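Local atomic coordinates of nadb-ler3 (Gallus gallus, PDB entry 3WXB), a protein that binds NADPH in a Rossmann fold and acts as an NAD(P)H-dependent carbonyl reductase of the short-chain dehydrogenase/reductase family. Residues L47-R61 against L74-E87. Sequence-based numbering, arbitrary orientation.
Sequences LALSNPPEWVFATCR and LASKHPNLVIVPLE. With NDP (NADPH dihydro-nicotinamide-adenine-dinucleotide phosphate), chain C.
Parallel strands 55-60 and 81-85, joined through helix 69-77 as a beta-alpha-beta unit, form one edge of the Rossmann sheet, and their C-terminal ends carry Arg-61 and Glu-87 to the adenine end of NADPH. Alternate residues of the first strand each bond the two residues flanking their register partner on the second: Val-56 N donates to Asn-80 O (2.8 Å) and Val-56 O accepts from Val-82 N, a pattern repeated at Ala-58 and Cys-60 as far as Leu-86 N. On one face of the sheet, Phe-57 lies side by side with Val-82, its CD1 3.7 Å from Val-82 CB, while CG2 of Val-84 meets the ring edge; helix 91-105 packs against this face. On the other, CD1 of Leu-81 reaches Ala-58 CB at 3.7 Å, and its CD2 meets CD1 of Leu-47. A water bridges Thr-59 OG1 and Leu-86 O where the strands end. There the Arg-61 chain, bent at chi2 and chi3, turns its guanidinium beside the Glu-87 carboxylate, the two planes 59° apart, and holds OE1 side-on from NE (2.9 Å) and NH2 (2.8 Å). Its NH1 donates almost straight (174°) to 2'-phosphate O1X, 3.2 Å away, and one guanidinium face covers the adenine near C6A. Glu-87 OE2 accepts from adenine N6A at 3.0 Å and is also hydrogen-bonded to Thr-89 OG1. A leucine in place of Arg-61 would probably leave Glu-87 OE1 without its two N-H donors and O1X without the NH1 bond. Arg-61 thus links Glu-87 to the 2'-phosphate and probably offsets part of both negative charges, consistent with recognition of NADPH through phosphate and base.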
ATOM      1  N   LEU A  47      20.849  21.011   9.616  1.00 36.56           N
ATOM      2  CA  LEU A  47      21.455  22.062  10.445  1.00 39.62           C
ATOM      3  C   LEU A  47      22.763  22.530   9.849  1.00 39.24           C
ATOM      4  O   LEU A  47      23.107  23.686   9.993  1.00 42.76           O
ATOM      5  CB  LEU A  47      21.612  21.593  11.903  1.00 37.29           C
ATOM      6  CG  LEU A  47      20.282  21.380  12.643  1.00 33.26           C
ATOM      7  CD1 LEU A  47      20.502  20.552  13.938  1.00 39.71           C
ATOM      8  CD2 LEU A  47      19.612  22.707  12.939  1.00 35.27           C
ATOM      9  N   ALA A  48      23.480  21.612   9.207  1.00 39.96           N
ATOM     10  CA  ALA A  48      24.761  21.863   8.591  1.00 41.93           C
ATOM     11  C   ALA A  48      24.684  22.424   7.134  1.00 45.41           C
ATOM     12  O   ALA A  48      25.698  22.418   6.426  1.00 50.15           O
ATOM     13  CB  ALA A  48      25.570  20.580   8.605  1.00 38.66           C
ATOM     14  N   LEU A  49      23.502  22.861   6.670  1.00 44.43           N
ATOM     15  CA  LEU A  49      23.386  23.479   5.323  1.00 44.50           C
ATOM     16  C   LEU A  49      24.074  24.872   5.317  1.00 48.54           C
ATOM     17  O   LEU A  49      23.988  25.616   6.316  1.00 44.61           O
ATOM     18  CB  LEU A  49      21.925  23.659   4.904  1.00 40.31           C
ATOM     19  CG  LEU A  49      21.051  22.425   4.615  1.00 40.91           C
ATOM     20  CD1 LEU A  49      19.685  22.805   4.152  1.00 38.56           C
ATOM     21  CD2 LEU A  49      21.723  21.536   3.608  1.00 45.06           C
ATOM     22  N   SER A  50      24.729  25.214   4.197  1.00 50.49           N
ATOM     23  CA  SER A  50      25.317  26.542   4.009  1.00 50.66           C
ATOM     24  C   SER A  50      24.322  27.659   4.354  1.00 50.53           C
ATOM     25  O   SER A  50      24.652  28.538   5.144  1.00 49.98           O
ATOM     26  CB  SER A  50      25.902  26.702   2.604  1.00 51.02           C
ATOM     27  OG  SER A  50      25.093  26.064   1.610  1.00 56.88           O
ATOM     28  N   ASN A  51      23.104  27.621   3.822  1.00 49.01           N
ATOM     29  CA  ASN A  51      22.063  28.489   4.367  1.00 51.19           C
ATOM     30  C   ASN A  51      21.051  27.718   5.243  1.00 50.82           C
ATOM     31  O   ASN A  51      20.052  27.199   4.742  1.00 49.83           O
ATOM     32  CB  ASN A  51      21.414  29.361   3.286  1.00 53.92           C
ATOM     33  CG  ASN A  51      22.306  30.541   2.890  1.00 63.15           C
ATOM     34  OD1 ASN A  51      22.729  30.648   1.747  1.00 67.23           O
ATOM     35  ND2 ASN A  51      22.628  31.414   3.855  1.00 65.24           N
ATOM     36  N   PRO A  52      21.329  27.631   6.561  1.00 49.73           N
ATOM     37  CA  PRO A  52      20.543  26.736   7.401  1.00 45.60           C
ATOM     38  C   PRO A  52      19.116  27.214   7.557  1.00 43.72           C
ATOM     39  O   PRO A  52      18.850  28.435   7.452  1.00 41.45           O
ATOM     40  CB  PRO A  52      21.288  26.756   8.760  1.00 52.25           C
ATOM     41  CG  PRO A  52      22.491  27.628   8.579  1.00 51.68           C
ATOM     42  CD  PRO A  52      22.269  28.453   7.352  1.00 51.53           C
ATOM     43  N   PRO A  53      18.202  26.306   7.820  1.00 39.56           N
ATOM     44  CA  PRO A  53      16.823  26.701   8.003  1.00 35.67           C
ATOM     45  C   PRO A  53      16.703  27.586   9.193  1.00 36.51           C
ATOM     46  O   PRO A  53      17.472  27.432  10.081  1.00 36.40           O
ATOM     47  CB  PRO A  53      16.123  25.367   8.266  1.00 35.86           C
ATOM     48  CG  PRO A  53      16.952  24.395   7.700  1.00 32.57           C
ATOM     49  CD  PRO A  53      18.337  24.854   7.817  1.00 36.76           C
ATOM     50  N   GLU A  54      15.738  28.487   9.191  1.00 34.29           N
ATOM     51  CA  GLU A  54      15.382  29.220  10.375  1.00 40.77           C
ATOM     52  C   GLU A  54      14.768  28.345  11.454  1.00 41.68           C
ATOM     53  O   GLU A  54      14.954  28.596  12.604  1.00 37.16           O
ATOM     54  CB  GLU A  54      14.424  30.355  10.068  1.00 41.29           C
ATOM     55  CG  GLU A  54      14.891  31.630  10.686  1.00 57.06           C
ATOM     56  CD  GLU A  54      14.050  32.818  10.380  1.00 61.28           C
ATOM     57  OE1 GLU A  54      13.875  33.149   9.205  1.00 64.03           O
ATOM     58  OE2 GLU A  54      13.579  33.423  11.340  1.00 64.99           O
ATOM     59  N   TRP A  55      14.023  27.325  11.066  1.00 35.60           N
ATOM     60  CA  TRP A  55      13.463  26.369  11.999  1.00 34.62           C
ATOM     61  C   TRP A  55      13.637  24.977  11.456  1.00 36.06           C
ATOM     62  O   TRP A  55      13.220  24.716  10.362  1.00 31.12           O
ATOM     63  CB  TRP A  55      11.970  26.565  12.176  1.00 35.03           C
ATOM     64  CG  TRP A  55      11.439  27.857  12.689  1.00 42.52           C
ATOM     65  CD1 TRP A  55      11.274  28.208  13.974  1.00 45.38           C
ATOM     66  CD2 TRP A  55      10.911  28.932  11.915  1.00 42.09           C
ATOM     67  NE1 TRP A  55      10.705  29.439  14.057  1.00 46.59           N
ATOM     68  CE2 TRP A  55      10.478  29.910  12.803  1.00 44.18           C
ATOM     69  CE3 TRP A  55      10.795  29.171  10.554  1.00 39.00           C
ATOM     70  CZ2 TRP A  55       9.923  31.112  12.380  1.00 49.55           C
ATOM     71  CZ3 TRP A  55      10.256  30.358  10.136  1.00 43.69           C
ATOM     72  CH2 TRP A  55       9.821  31.316  11.041  1.00 46.73           C
ATOM     73  N   VAL A  56      14.234  24.097  12.238  1.00 31.67           N
ATOM     74  CA  VAL A  56      14.188  22.687  11.985  1.00 32.98           C
ATOM     75  C   VAL A  56      13.354  22.116  13.122  1.00 36.57           C
ATOM     76  O   VAL A  56      13.750  22.187  14.298  1.00 33.23           O
ATOM     77  CB  VAL A  56      15.566  22.050  12.014  1.00 29.92           C
ATOM     78  CG1 VAL A  56      15.421  20.534  11.813  1.00 29.15           C
ATOM     79  CG2 VAL A  56      16.470  22.677  10.931  1.00 33.19           C
ATOM     80  N   PHE A  57      12.167  21.626  12.782  1.00 32.57           N
ATOM     81  CA  PHE A  57      11.349  20.894  13.725  1.00 31.60           C
ATOM     82  C   PHE A  57      11.756  19.433  13.699  1.00 33.55           C
ATOM     83  O   PHE A  57      11.721  18.746  12.645  1.00 30.22           O
ATOM     84  CB  PHE A  57       9.895  21.074  13.398  1.00 26.58           C
ATOM     85  CG  PHE A  57       9.451  22.504  13.470  1.00 30.99           C
ATOM     86  CD1 PHE A  57       9.061  23.070  14.695  1.00 31.85           C
ATOM     87  CD2 PHE A  57       9.480  23.320  12.318  1.00 31.62           C
ATOM     88  CE1 PHE A  57       8.660  24.449  14.755  1.00 33.24           C
ATOM     89  CE2 PHE A  57       9.080  24.680  12.382  1.00 36.58           C
ATOM     90  CZ  PHE A  57       8.689  25.238  13.589  1.00 35.14           C
ATOM     91  N   ALA A  58      12.161  18.926  14.853  1.00 30.31           N
ATOM     92  CA  ALA A  58      12.525  17.518  14.897  1.00 29.19           C
ATOM     93  C   ALA A  58      11.480  16.820  15.788  1.00 34.95           C
ATOM     94  O   ALA A  58      11.346  17.174  16.988  1.00 34.10           O
ATOM     95  CB  ALA A  58      13.906  17.389  15.464  1.00 27.68           C
ATOM     96  N   THR A  59      10.716  15.868  15.253  1.00 29.48           N
ATOM     97  CA  THR A  59       9.738  15.246  16.125  1.00 27.21           C
ATOM     98  C   THR A  59      10.337  13.992  16.775  1.00 30.36           C
ATOM     99  O   THR A  59      11.142  13.251  16.172  1.00 27.40           O
ATOM    100  CB  THR A  59       8.354  14.989  15.478  1.00 28.28           C
ATOM    101  OG1 THR A  59       8.346  13.718  14.816  1.00 30.83           O
ATOM    102  CG2 THR A  59       8.017  16.098  14.443  1.00 31.22           C
ATOM    103  N   CYS A  60       9.929  13.761  18.027  1.00 33.08           N
ATOM    104  CA  CYS A  60      10.237  12.514  18.678  1.00 31.27           C
ATOM    105  C   CYS A  60       9.233  12.199  19.785  1.00 29.89           C
ATOM    106  O   CYS A  60       8.288  12.940  20.062  1.00 28.26           O
ATOM    107  CB  CYS A  60      11.668  12.460  19.205  1.00 36.21           C
ATOM    108  SG  CYS A  60      11.984  13.449  20.746  1.00 38.94           S
ATOM    109  N   ARG A  61       9.451  11.047  20.379  1.00 33.76           N
ATOM    110  CA  ARG A  61       8.663  10.524  21.459  1.00 35.30           C
ATOM    111  C   ARG A  61       9.550  10.580  22.661  1.00 35.20           C
ATOM    112  O   ARG A  61      10.751  10.433  22.554  1.00 37.52           O
ATOM    113  CB  ARG A  61       8.355   9.071  21.202  1.00 30.64           C
ATOM    114  CG  ARG A  61       7.330   8.785  20.224  1.00 39.08           C
ATOM    115  CD  ARG A  61       7.696   7.515  19.600  1.00 42.76           C
ATOM    116  NE  ARG A  61       6.625   6.574  19.513  1.00 43.88           N
ATOM    117  CZ  ARG A  61       6.767   5.286  19.282  1.00 39.23           C
ATOM    118  NH1 ARG A  61       7.946   4.742  19.130  1.00 42.61           N
ATOM    119  NH2 ARG A  61       5.717   4.554  19.217  1.00 38.05           N
ATOM    120  N   LEU A  74      22.108  18.175  20.514  1.00 43.37           N
ATOM    121  CA  LEU A  74      22.052  19.035  19.342  1.00 43.18           C
ATOM    122  C   LEU A  74      21.296  20.327  19.586  1.00 42.28           C
ATOM    123  O   LEU A  74      21.754  21.414  19.175  1.00 41.33           O
ATOM    124  CB  LEU A  74      21.412  18.304  18.149  1.00 44.08           C
ATOM    125  CG  LEU A  74      22.262  17.444  17.215  1.00 49.64           C
ATOM    126  CD1 LEU A  74      21.331  16.892  16.118  1.00 41.29           C
ATOM    127  CD2 LEU A  74      23.484  18.225  16.598  1.00 42.13           C
ATOM    128  N   ALA A  75      20.139  20.211  20.232  1.00 41.26           N
ATOM    129  CA  ALA A  75      19.260  21.351  20.449  1.00 46.06           C
ATOM    130  C   ALA A  75      19.879  22.427  21.341  1.00 50.89           C
ATOM    131  O   ALA A  75      19.629  23.638  21.139  1.00 51.72           O
ATOM    132  CB  ALA A  75      17.959  20.901  21.023  1.00 41.19           C
ATOM    133  N   SER A  76      20.662  21.988  22.336  1.00 52.64           N
ATOM    134  CA  SER A  76      21.363  22.928  23.240  1.00 53.31           C
ATOM    135  C   SER A  76      22.363  23.799  22.455  1.00 53.97           C
ATOM    136  O   SER A  76      22.596  24.959  22.816  1.00 54.17           O
ATOM    137  CB  SER A  76      22.059  22.163  24.384  1.00 50.36           C
ATOM    138  OG  SER A  76      23.166  21.399  23.903  1.00 45.92           O
ATOM    139  N   LYS A  77      22.939  23.228  21.387  1.00 53.21           N
ATOM    140  CA  LYS A  77      23.861  23.920  20.480  1.00 51.68           C
ATOM    141  C   LYS A  77      23.253  24.648  19.251  1.00 51.83           C
ATOM    142  O   LYS A  77      23.941  25.451  18.617  1.00 48.97           O
ATOM    143  CB  LYS A  77      24.913  22.940  19.957  1.00 55.19           C
ATOM    144  CG  LYS A  77      25.883  22.414  20.991  1.00 59.52           C
ATOM    145  CD  LYS A  77      27.117  21.923  20.258  1.00 63.04           C
ATOM    146  CE  LYS A  77      28.363  21.947  21.135  1.00 67.56           C
ATOM    147  NZ  LYS A  77      28.542  20.651  21.870  1.00 68.84           N
ATOM    148  N   HIS A  78      22.006  24.354  18.878  1.00 47.02           N
ATOM    149  CA  HIS A  78      21.388  25.022  17.718  1.00 44.25           C
ATOM    150  C   HIS A  78      20.054  25.658  18.043  1.00 43.61           C
ATOM    151  O   HIS A  78      19.063  24.945  18.260  1.00 45.57           O
ATOM    152  CB  HIS A  78      21.259  24.065  16.524  1.00 39.85           C
ATOM    153  CG  HIS A  78      22.545  23.417  16.151  1.00 38.42           C
ATOM    154  ND1 HIS A  78      23.403  23.940  15.212  1.00 39.38           N
ATOM    155  CD2 HIS A  78      23.132  22.283  16.609  1.00 40.36           C
ATOM    156  CE1 HIS A  78      24.470  23.161  15.115  1.00 41.26           C
ATOM    157  NE2 HIS A  78      24.327  22.149  15.953  1.00 40.32           N
ATOM    158  N   PRO A  79      20.017  27.014  18.072  1.00 44.52           N
ATOM    159  CA  PRO A  79      18.778  27.672  18.422  1.00 43.16           C
ATOM    160  C   PRO A  79      17.699  27.477  17.354  1.00 42.13           C
ATOM    161  O   PRO A  79      16.540  27.667  17.646  1.00 41.29           O
ATOM    162  CB  PRO A  79      19.169  29.158  18.563  1.00 48.01           C
ATOM    163  CG  PRO A  79      20.490  29.294  17.906  1.00 51.65           C
ATOM    164  CD  PRO A  79      21.160  27.948  18.071  1.00 46.58           C
ATOM    165  N   ASN A  80      18.097  27.100  16.129  1.00 43.45           N
ATOM    166  CA  ASN A  80      17.100  26.847  15.060  1.00 43.86           C
ATOM    167  C   ASN A  80      16.411  25.446  15.167  1.00 41.22           C
ATOM    168  O   ASN A  80      15.373  25.203  14.540  1.00 42.25           O
ATOM    169  CB  ASN A  80      17.697  27.103  13.676  1.00 36.41           C
ATOM    170  CG  ASN A  80      19.012  26.402  13.455  1.00 37.14           C
ATOM    171  OD1 ASN A  80      19.454  26.258  12.294  1.00 42.16           O
ATOM    172  ND2 ASN A  80      19.667  25.958  14.540  1.00 36.05           N
ATOM    173  N   LEU A  81      16.961  24.574  16.003  1.00 35.59           N
ATOM    174  CA  LEU A  81      16.373  23.249  16.288  1.00 39.38           C
ATOM    175  C   LEU A  81      15.275  23.261  17.343  1.00 39.79           C
ATOM    176  O   LEU A  81      15.552  23.561  18.520  1.00 40.68           O
ATOM    177  CB  LEU A  81      17.468  22.264  16.729  1.00 38.75           C
ATOM    178  CG  LEU A  81      17.048  20.797  17.030  1.00 42.03           C
ATOM    179  CD1 LEU A  81      16.199  20.208  15.858  1.00 43.40           C
ATOM    180  CD2 LEU A  81      18.278  19.944  17.237  1.00 37.81           C
ATOM    181  N   VAL A  82      14.041  22.926  16.935  1.00 37.27           N
ATOM    182  CA  VAL A  82      12.879  22.837  17.798  1.00 32.65           C
ATOM    183  C   VAL A  82      12.454  21.358  17.935  1.00 37.85           C
ATOM    184  O   VAL A  82      12.061  20.745  16.933  1.00 30.51           O
ATOM    185  CB  VAL A  82      11.698  23.624  17.238  1.00 30.39           C
ATOM    186  CG1 VAL A  82      10.479  23.537  18.152  1.00 31.81           C
ATOM    187  CG2 VAL A  82      12.071  25.116  16.985  1.00 34.08           C
ATOM    188  N   ILE A  83      12.490  20.813  19.167  1.00 33.15           N
ATOM    189  CA  ILE A  83      12.068  19.429  19.436  1.00 36.23           C
ATOM    190  C   ILE A  83      10.573  19.367  19.732  1.00 36.57           C
ATOM    191  O   ILE A  83      10.078  20.067  20.634  1.00 39.40           O
ATOM    192  CB  ILE A  83      12.924  18.764  20.532  1.00 36.06           C
ATOM    193  CG1 ILE A  83      14.349  18.606  20.035  1.00 35.28           C
ATOM    194  CG2 ILE A  83      12.365  17.356  20.883  1.00 38.37           C
ATOM    195  CD1 ILE A  83      15.404  18.164  21.113  1.00 39.71           C
ATOM    196  N   VAL A  84       9.847  18.570  18.930  1.00 32.56           N
ATOM    197  CA  VAL A  84       8.390  18.431  18.999  1.00 32.78           C
ATOM    198  C   VAL A  84       7.951  16.983  19.424  1.00 35.75           C
ATOM    199  O   VAL A  84       8.282  15.975  18.723  1.00 32.82           O
ATOM    200  CB  VAL A  84       7.702  18.848  17.639  1.00 37.44           C
ATOM    201  CG1 VAL A  84       6.163  18.884  17.779  1.00 31.74           C
ATOM    202  CG2 VAL A  84       8.212  20.238  17.139  1.00 34.48           C
ATOM    203  N   PRO A  85       7.256  16.853  20.606  1.00 35.94           N
ATOM    204  CA  PRO A  85       6.727  15.507  20.943  1.00 35.51           C
ATOM    205  C   PRO A  85       5.648  15.069  19.980  1.00 30.60           C
ATOM    206  O   PRO A  85       4.738  15.843  19.653  1.00 31.35           O
ATOM    207  CB  PRO A  85       6.130  15.650  22.402  1.00 36.03           C
ATOM    208  CG  PRO A  85       5.954  17.171  22.612  1.00 40.02           C
ATOM    209  CD  PRO A  85       6.913  17.888  21.619  1.00 37.52           C
ATOM    210  N   LEU A  86       5.748  13.822  19.529  1.00 32.21           N
ATOM    211  CA  LEU A  86       4.766  13.324  18.553  1.00 34.58           C
ATOM    212  C   LEU A  86       4.718  11.793  18.552  1.00 26.75           C
ATOM    213  O   LEU A  86       5.739  11.140  18.405  1.00 28.71           O
ATOM    214  CB  LEU A  86       5.115  13.827  17.115  1.00 31.09           C
ATOM    215  CG  LEU A  86       4.256  13.330  15.916  1.00 29.94           C
ATOM    216  CD1 LEU A  86       2.797  13.658  16.051  1.00 28.07           C
ATOM    217  CD2 LEU A  86       4.800  13.874  14.513  1.00 24.81           C
ATOM    218  N   GLU A  87       3.519  11.261  18.683  1.00 31.00           N
ATOM    219  CA  GLU A  87       3.260   9.833  18.498  1.00 30.02           C
ATOM    220  C   GLU A  87       2.468   9.813  17.174  1.00 28.14           C
ATOM    221  O   GLU A  87       1.292  10.234  17.104  1.00 28.66           O
ATOM    222  CB  GLU A  87       2.466   9.273  19.714  1.00 30.83           C
ATOM    223  CG  GLU A  87       1.770   7.915  19.479  1.00 33.02           C
ATOM    224  CD  GLU A  87       2.687   6.891  18.852  1.00 33.06           C
ATOM    225  OE1 GLU A  87       3.700   6.530  19.466  1.00 30.46           O
ATOM    226  OE2 GLU A  87       2.382   6.439  17.707  1.00 31.23           O
TER
HETATM  227  PA  NDP C 300      14.886   3.293  12.814  1.00 27.66           P
HETATM  228  O1A NDP C 300      14.171   2.063  13.269  1.00 30.20           O
HETATM  229  O2A NDP C 300      16.269   3.358  13.064  1.00 26.58           O
HETATM  230  O5B NDP C 300      14.272   4.533  13.382  1.00 24.98           O
HETATM  231  C5B NDP C 300      12.820   4.609  13.458  1.00 24.03           C
HETATM  232  C4B NDP C 300      12.468   6.005  13.837  1.00 24.56           C
HETATM  233  O4B NDP C 300      10.967   6.256  13.656  1.00 24.59           O
HETATM  234  C3B NDP C 300      12.729   6.312  15.331  1.00 27.33           C
HETATM  235  O3B NDP C 300      12.911   7.788  15.401  1.00 26.09           O
HETATM  236  C2B NDP C 300      11.374   5.956  15.967  1.00 26.20           C
HETATM  237  O2B NDP C 300      11.150   6.568  17.256  1.00 27.95           O
HETATM  238  C1B NDP C 300      10.388   6.561  14.930  1.00 27.38           C
HETATM  239  N9A NDP C 300       8.986   5.896  15.085  1.00 29.91           N
HETATM  240  C8A NDP C 300       8.595   4.610  14.902  1.00 23.21           C
HETATM  241  N7A NDP C 300       7.282   4.523  15.193  1.00 27.18           N
HETATM  242  C5A NDP C 300       6.887   5.687  15.680  1.00 27.67           C
HETATM  243  C6A NDP C 300       5.694   6.123  16.122  1.00 29.24           C
HETATM  244  N6A NDP C 300       4.661   5.263  16.166  1.00 28.36           N
HETATM  245  N1A NDP C 300       5.541   7.404  16.498  1.00 29.26           N
HETATM  246  C2A NDP C 300       6.585   8.288  16.396  1.00 21.55           C
HETATM  247  N3A NDP C 300       7.817   7.816  15.961  1.00 24.11           N
HETATM  248  C4A NDP C 300       7.924   6.549  15.575  1.00 28.43           C
HETATM  249  O3  NDP C 300      14.512   3.347  11.216  1.00 29.92           O
HETATM  250  PN  NDP C 300      15.432   4.057  10.092  1.00 25.39           P
HETATM  251  O1N NDP C 300      16.270   3.024   9.497  1.00 25.65           O
HETATM  252  O2N NDP C 300      16.003   5.321  10.592  1.00 27.21           O
HETATM  253  O5D NDP C 300      14.218   4.344   9.041  1.00 28.72           O
HETATM  254  C5D NDP C 300      13.601   5.629   8.825  1.00 23.30           C
HETATM  255  C4D NDP C 300      12.734   5.529   7.561  1.00 25.72           C
HETATM  256  O4D NDP C 300      13.533   5.061   6.485  1.00 26.33           O
HETATM  257  C3D NDP C 300      11.654   4.432   7.785  1.00 23.40           C
HETATM  258  O3D NDP C 300      10.467   4.955   7.200  1.00 28.71           O
HETATM  259  C2D NDP C 300      12.134   3.251   7.044  1.00 25.50           C
HETATM  260  O2D NDP C 300      11.059   2.425   6.601  1.00 23.47           O
HETATM  261  C1D NDP C 300      12.871   3.886   5.890  1.00 23.73           C
HETATM  262  N1N NDP C 300      13.859   2.948   5.296  1.00 27.77           N
HETATM  263  C2N NDP C 300      14.967   2.459   6.004  1.00 20.51           C
HETATM  264  C3N NDP C 300      15.866   1.581   5.390  1.00 23.12           C
HETATM  265  C7N NDP C 300      17.022   1.108   6.038  1.00 28.98           C
HETATM  266  O7N NDP C 300      17.756   0.310   5.452  1.00 28.86           O
HETATM  267  N7N NDP C 300      17.340   1.662   7.249  1.00 27.18           N
HETATM  268  C4N NDP C 300      15.630   1.140   4.072  1.00 23.97           C
HETATM  269  C5N NDP C 300      14.529   1.594   3.335  1.00 23.35           C
HETATM  270  C6N NDP C 300      13.615   2.476   3.936  1.00 22.77           C
HETATM  271  P2B NDP C 300      11.541   5.753  18.640  1.00 31.05           P
HETATM  272  O1X NDP C 300      10.591   6.463  19.510  1.00 29.65           O
HETATM  273  O2X NDP C 300      12.984   6.014  18.743  1.00 33.32           O
HETATM  274  O3X NDP C 300      11.159   4.342  18.362  1.00 29.09           O
HETATM  275  O   HOH W   1       7.868  11.581  16.452  1.00 25.45           O